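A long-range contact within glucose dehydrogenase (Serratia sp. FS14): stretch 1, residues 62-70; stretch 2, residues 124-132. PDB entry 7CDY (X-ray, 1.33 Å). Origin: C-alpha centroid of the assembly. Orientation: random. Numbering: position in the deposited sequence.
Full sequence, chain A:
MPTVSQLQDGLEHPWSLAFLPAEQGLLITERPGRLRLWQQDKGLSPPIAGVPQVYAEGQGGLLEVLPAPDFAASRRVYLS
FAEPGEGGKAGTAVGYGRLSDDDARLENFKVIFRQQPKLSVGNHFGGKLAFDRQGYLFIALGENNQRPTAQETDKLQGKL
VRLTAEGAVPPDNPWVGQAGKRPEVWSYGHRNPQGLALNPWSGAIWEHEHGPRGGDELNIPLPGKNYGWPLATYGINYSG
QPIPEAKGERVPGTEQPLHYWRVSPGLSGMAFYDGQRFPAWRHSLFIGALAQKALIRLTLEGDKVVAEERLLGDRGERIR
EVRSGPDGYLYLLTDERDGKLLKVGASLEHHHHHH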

ATOM      1  N   LEU A  62     -10.922   6.231  -2.730  1.00  8.01           N
ATOM      2  CA  LEU A  62      -9.756   6.478  -3.560  1.00  8.63           C
ATOM      3  C   LEU A  62      -8.529   6.157  -2.723  1.00  8.60           C
ATOM      4  O   LEU A  62      -8.390   6.671  -1.604  1.00 10.03           O
ATOM      5  N   LEU A  63      -7.676   5.269  -3.241  1.00  8.23           N
ATOM      6  CA  LEU A  63      -6.582   4.689  -2.473  1.00  8.64           C
ATOM      7  C   LEU A  63      -5.231   5.214  -2.961  1.00  8.41           C
ATOM      8  O   LEU A  63      -4.886   6.358  -2.655  1.00  9.82           O
ATOM      9  N   GLU A  64      -4.445   4.422  -3.694  1.00  8.33           N
ATOM     10  CA  GLU A  64      -3.082   4.824  -4.030  1.00  7.96           C
ATOM     11  C   GLU A  64      -3.044   5.789  -5.208  1.00  8.03           C
ATOM     12  O   GLU A  64      -3.802   5.647  -6.169  1.00  9.02           O
ATOM     13  N   VAL A  65      -2.104   6.733  -5.154  1.00  8.68           N
ATOM     14  CA  VAL A  65      -1.684   7.512  -6.315  1.00  9.31           C
ATOM     15  C   VAL A  65      -0.214   7.207  -6.572  1.00  8.18           C
ATOM     16  O   VAL A  65       0.608   7.240  -5.649  1.00 10.34           O
ATOM     17  N   LEU A  66       0.116   6.881  -7.822  1.00  8.19           N
ATOM     18  CA  LEU A  66       1.485   6.523  -8.188  1.00  9.87           C
ATOM     19  C   LEU A  66       1.813   7.035  -9.585  1.00  9.58           C
ATOM     20  O   LEU A  66       1.391   6.441 -10.593  1.00  8.94           O
ATOM     21  N   PRO A  67       2.567   8.123  -9.684  1.00  9.22           N
ATOM     22  CA  PRO A  67       3.097   8.541 -10.984  1.00 10.08           C
ATOM     23  C   PRO A  67       3.926   7.431 -11.602  1.00 11.52           C
ATOM     24  O   PRO A  67       4.585   6.647 -10.917  1.00 10.45           O
ATOM     25  N   ALA A  68       3.861   7.344 -12.922  1.00 10.19           N
ATOM     26  CA  ALA A  68       4.703   6.392 -13.628  1.00  9.60           C
ATOM     27  C   ALA A  68       6.176   6.734 -13.397  1.00 10.43           C
ATOM     28  O   ALA A  68       6.521   7.898 -13.136  1.00 11.08           O
ATOM     29  N   PRO A  69       7.073   5.745 -13.491  1.00 11.08           N
ATOM     30  CA  PRO A  69       8.503   6.055 -13.344  1.00 12.71           C
ATOM     31  C   PRO A  69       8.968   7.141 -14.296  1.00 12.59           C
ATOM     32  O   PRO A  69       9.826   7.955 -13.927  1.00 15.08           O
ATOM     33  N   ASP A  70       8.378   7.215 -15.492  1.00 11.30           N
ATOM     34  CA  ASP A  70       8.733   8.222 -16.488  1.00 11.72           C
ATOM     35  C   ASP A  70       7.786   9.419 -16.494  1.00 12.37           C
ATOM     36  O   ASP A  70       7.606  10.043 -17.547  1.00 12.09           O
ATOM     37  N   HIS A 124     -10.925  -4.608   3.381  1.00 11.64           N
ATOM     38  CA  HIS A 124      -9.841  -5.441   2.836  1.00  8.91           C
ATOM     39  C   HIS A 124      -9.711  -5.327   1.316  1.00  9.87           C
ATOM     40  O   HIS A 124      -9.761  -6.314   0.572  1.00 10.14           O
ATOM     41  N   PHE A 125      -9.519  -4.089   0.859  1.00  8.70           N
ATOM     42  CA  PHE A 125      -9.193  -3.833  -0.533  1.00  9.30           C
ATOM     43  C   PHE A 125      -7.703  -3.959  -0.811  1.00  8.82           C
ATOM     44  O   PHE A 125      -7.313  -4.133  -1.970  1.00 11.37           O
ATOM     45  N   GLY A 126      -6.861  -3.871   0.214  1.00  9.92           N
ATOM     46  CA  GLY A 126      -5.443  -3.666  -0.055  1.00 10.69           C
ATOM     47  C   GLY A 126      -5.269  -2.321  -0.731  1.00 10.50           C
ATOM     48  O   GLY A 126      -5.757  -1.289  -0.248  1.00 13.55           O
ATOM     49  N   GLY A 127      -4.601  -2.304  -1.879  1.00  9.57           N
ATOM     50  CA  GLY A 127      -4.582  -1.120  -2.722  1.00 10.40           C
ATOM     51  C   GLY A 127      -3.223  -0.506  -2.956  1.00  9.63           C
ATOM     52  O   GLY A 127      -3.110   0.382  -3.818  1.00 10.40           O
ATOM     53  N   LYS A 128      -2.183  -0.915  -2.243  1.00  9.65           N
ATOM     54  CA  LYS A 128      -0.876  -0.319  -2.482  1.00  9.62           C
ATOM     55  C   LYS A 128      -0.312  -0.756  -3.833  1.00  9.82           C
ATOM     56  O   LYS A 128      -0.601  -1.850  -4.336  1.00 10.23           O
ATOM     57  N   LEU A 129       0.492   0.127  -4.416  1.00  8.41           N
ATOM     58  CA  LEU A 129       1.102  -0.078  -5.726  1.00  8.21           C
ATOM     59  C   LEU A 129       2.593   0.191  -5.615  1.00  9.78           C
ATOM     60  O   LEU A 129       3.024   1.026  -4.813  1.00 10.48           O
ATOM     61  N   ALA A 130       3.390  -0.481  -6.456  1.00 10.21           N
ATOM     62  CA  ALA A 130       4.814  -0.183  -6.516  1.00  9.79           C
ATOM     63  C   ALA A 130       5.386  -0.691  -7.830  1.00  9.36           C
ATOM     64  O   ALA A 130       5.036  -1.786  -8.284  1.00 11.63           O
ATOM     65  N   PHE A 131       6.291   0.089  -8.411  1.00  9.18           N
ATOM     66  CA  PHE A 131       7.033  -0.367  -9.576  1.00 10.73           C
ATOM     67  C   PHE A 131       8.337  -1.033  -9.141  1.00 11.80           C
ATOM     68  O   PHE A 131       8.963  -0.638  -8.157  1.00 13.03           O
ATOM     69  N   ASP A 132       8.740  -2.066  -9.877  1.00 12.81           N
ATOM     70  CA  ASP A 132      10.060  -2.648  -9.668  1.00 14.12           C
ATOM     71  C   ASP A 132      11.088  -1.954 -10.572  1.00 12.11           C
ATOM     72  O   ASP A 132      10.775  -0.994 -11.276  1.00 16.05           O
TER

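Two strands of one chain, 62-67 and a short one that ends at 131, run in nearly the same direction, their axes 20° apart and 7.8 Å at closest approach. No backbone-to-backbone hydrogen bond joins the two stretches, so the contact, which buries 525 Å² in all, depends largely on side chains.

L62 plays no part, its side chain being out of reach of the other stretch. L63 is the first to point toward it. With chi1 m and chi2 t, L63 CD1 reaches F125 and G126, lying 4.1 Å from F125 CB and 3.9 Å from G126 O. The F125 ring itself leads away, so the apolar contact is made at the base of that side chain. L63 CD1 also lies 4.3 Å from G127 CA. An ideal CB on G127 would fall 3.0 Å from L63 CD1, a clash, and the backbone angles of G127 (119/-11) independently call for glycine.

E64 is the polar centre of the contact. Its CA-to-CB bond points toward stretch 2, and chi1 t with chi2 p carries the carboxylate to two partners. E64 OE1 lies 2.8 Å from K128 NZ, a salt bridge that includes a hydrogen bond. The CA-to-CB bond of K128 points away overall, but its chain bends through chi1 m, chi2 m and an off-rotamer chi3 of -93°, bringing the ammonium group back. The other oxygen, E64 OE2, accepts a hydrogen bond from L129 N at 3.0 Å; the N-H...acceptor angle of 170° makes it almost linear. The carboxylate thus binds a backbone amide as well as a side-chain charge, and both its oxygens have further hydrogen bonds elsewhere in the structure. Beneath these polar ends, E64 CG and L129 CG pack 3.9 Å apart.

V65 points away, and the alternation of the strand returns L66 to the interface. Its rotamer, chi1 t and chi2 p, places CD2 between two residues of the second strand: L66 CD2 is 3.7 Å from L129 CB and 3.6 Å from F131 CD2. A130, between those two, directs its own CB away.

P67 and A68 also point away, yet their backbones still approach the F131 ring, with P67 O 4.1 Å and A68 CA 4.2 Å from F131 CE2. The CA-to-CB bond of P69 points toward stretch 2, and P69 closes the contact. P69 CD sits 3.6 Å from the centroid of the F131 ring and 12° off its normal, the geometry of a CH-pi interaction over one face. F131, with chi1 m, therefore packs against both L66 and P69. D70 lies beyond reach.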

ATOM      1  CB  LEU A  62      -9.721   7.934  -4.035  1.00 10.39           C
ATOM      2  CG  LEU A  62      -8.545   8.302  -4.938  1.00  8.63           C
ATOM      3  CD1 LEU A  62      -8.590   7.493  -6.230  1.00 11.02           C
ATOM      4  CD2 LEU A  62      -8.585   9.792  -5.252  1.00 10.54           C
ATOM      5  CB  LEU A  63      -6.690   3.159  -2.434  1.00  9.30           C
ATOM      6  CG  LEU A  63      -8.060   2.673  -1.923  1.00  8.56           C
ATOM      7  CD1 LEU A  63      -8.219   1.169  -2.105  1.00 11.06           C
ATOM      8  CD2 LEU A  63      -8.333   3.073  -0.467  1.00 10.37           C
ATOM      9  CB  GLU A  64      -2.233   3.593  -4.389  1.00  8.81           C
ATOM     10  CG  GLU A  64      -0.719   3.831  -4.392  1.00  9.97           C
ATOM     11  CD  GLU A  64      -0.106   3.616  -3.028  1.00 10.69           C
ATOM     12  OE1 GLU A  64      -0.495   4.318  -2.063  1.00 11.94           O
ATOM     13  OE2 GLU A  64       0.758   2.721  -2.894  1.00 12.03           O
ATOM     14  CB  VAL A  65      -1.945   9.021  -6.134  1.00  8.68           C
ATOM     15  CG1 VAL A  65      -1.258   9.599  -4.885  1.00 10.79           C
ATOM     16  CG2 VAL A  65      -1.520   9.786  -7.385  1.00 11.02           C
ATOM     17  CB  LEU A  66       1.712   5.017  -8.085  1.00 10.25           C
ATOM     18  CG  LEU A  66       3.120   4.509  -8.423  1.00 10.88           C
ATOM     19  CD1 LEU A  66       4.175   5.276  -7.654  1.00 12.19           C
ATOM     20  CD2 LEU A  66       3.258   3.010  -8.144  1.00 13.08           C
ATOM     21  CB  PRO A  67       3.974   9.745 -10.633  1.00 11.03           C
ATOM     22  CG  PRO A  67       3.400  10.256  -9.333  1.00 11.16           C
ATOM     23  CD  PRO A  67       2.954   9.036  -8.607  1.00 10.28           C
ATOM     24  CB  ALA A  68       4.400   6.442 -15.127  1.00 11.00           C
ATOM     25  CB  PRO A  69       9.193   4.708 -13.619  1.00 14.13           C
ATOM     26  CG  PRO A  69       8.146   3.674 -13.309  1.00 15.88           C
ATOM     27  CD  PRO A  69       6.825   4.299 -13.666  1.00 13.27           C
ATOM     28  CB  ASP A  70       8.847   7.606 -17.887  1.00 13.04           C
ATOM     29  CG  ASP A  70       7.516   7.099 -18.427  1.00 15.94           C
ATOM     30  OD1 ASP A  70       6.489   7.188 -17.724  1.00 14.88           O
ATOM     31  OD2 ASP A  70       7.483   6.608 -19.583  1.00 16.75           O
ATOM     32  CB  HIS A 124      -9.948  -6.900   3.281  1.00  9.72           C
ATOM     33  CG  HIS A 124      -9.791  -7.091   4.757  1.00  9.40           C
ATOM     34  ND1 HIS A 124      -9.703  -8.342   5.326  1.00 11.33           N
ATOM     35  CD2 HIS A 124      -9.683  -6.205   5.777  1.00 11.48           C
ATOM     36  CE1 HIS A 124      -9.569  -8.225   6.637  1.00 12.03           C
ATOM     37  NE2 HIS A 124      -9.551  -6.938   6.936  1.00 12.67           N
ATOM     38  CB  PHE A 125      -9.679  -2.431  -0.918  1.00  8.86           C
ATOM     39  CG  PHE A 125     -11.182  -2.298  -0.918  1.00  9.38           C
ATOM     40  CD1 PHE A 125     -11.919  -2.803  -1.981  1.00 10.38           C
ATOM     41  CD2 PHE A 125     -11.866  -1.710   0.147  1.00  9.66           C
ATOM     42  CE1 PHE A 125     -13.297  -2.711  -2.003  1.00 10.98           C
ATOM     43  CE2 PHE A 125     -13.259  -1.627   0.135  1.00 10.01           C
ATOM     44  CZ  PHE A 125     -13.969  -2.116  -0.944  1.00 10.37           C
ATOM     45  CB  LYS A 128       0.110  -0.668  -1.363  1.00 10.40           C
ATOM     46  CG  LYS A 128      -0.288  -0.207   0.062  1.00 11.16           C
ATOM     47  CD  LYS A 128      -0.651   1.261   0.166  1.00 14.04           C
ATOM     48  CE  LYS A 128       0.515   2.146   0.555  1.00 12.74           C
ATOM     49  NZ  LYS A 128       0.091   3.582   0.610  1.00 12.65           N
ATOM     50  CB  LEU A 129       0.555   0.926  -6.746  1.00  9.31           C
ATOM     51  CG  LEU A 129      -0.953   0.946  -6.933  1.00  8.68           C
ATOM     52  CD1 LEU A 129      -1.346   2.070  -7.875  1.00 10.84           C
ATOM     53  CD2 LEU A 129      -1.474  -0.383  -7.466  1.00 10.77           C
ATOM     54  CB  ALA A 130       5.572  -0.838  -5.351  1.00  9.70           C
ATOM     55  CB  PHE A 131       7.314   0.806 -10.525  1.00 11.77           C
ATOM     56  CG  PHE A 131       6.121   1.219 -11.340  1.00 11.35           C
ATOM     57  CD1 PHE A 131       5.772   0.511 -12.481  1.00 11.99           C
ATOM     58  CD2 PHE A 131       5.340   2.307 -10.972  1.00 13.47           C
ATOM     59  CE1 PHE A 131       4.664   0.877 -13.223  1.00 13.67           C
ATOM     60  CE2 PHE A 131       4.242   2.674 -11.730  1.00 13.10           C
ATOM     61  CZ  PHE A 131       3.902   1.953 -12.849  1.00 13.20           C
ATOM     62  CB  ASP A 132      10.014  -4.178  -9.767  1.00 17.15           C
ATOM     63  CG  ASP A 132       9.930  -4.701 -11.206  1.00 15.32           C
ATOM     64  OD1 ASP A 132       9.937  -3.923 -12.168  1.00 15.36           O
ATOM     65  OD2 ASP A 132       9.847  -5.940 -11.351  1.00 22.08           O
TER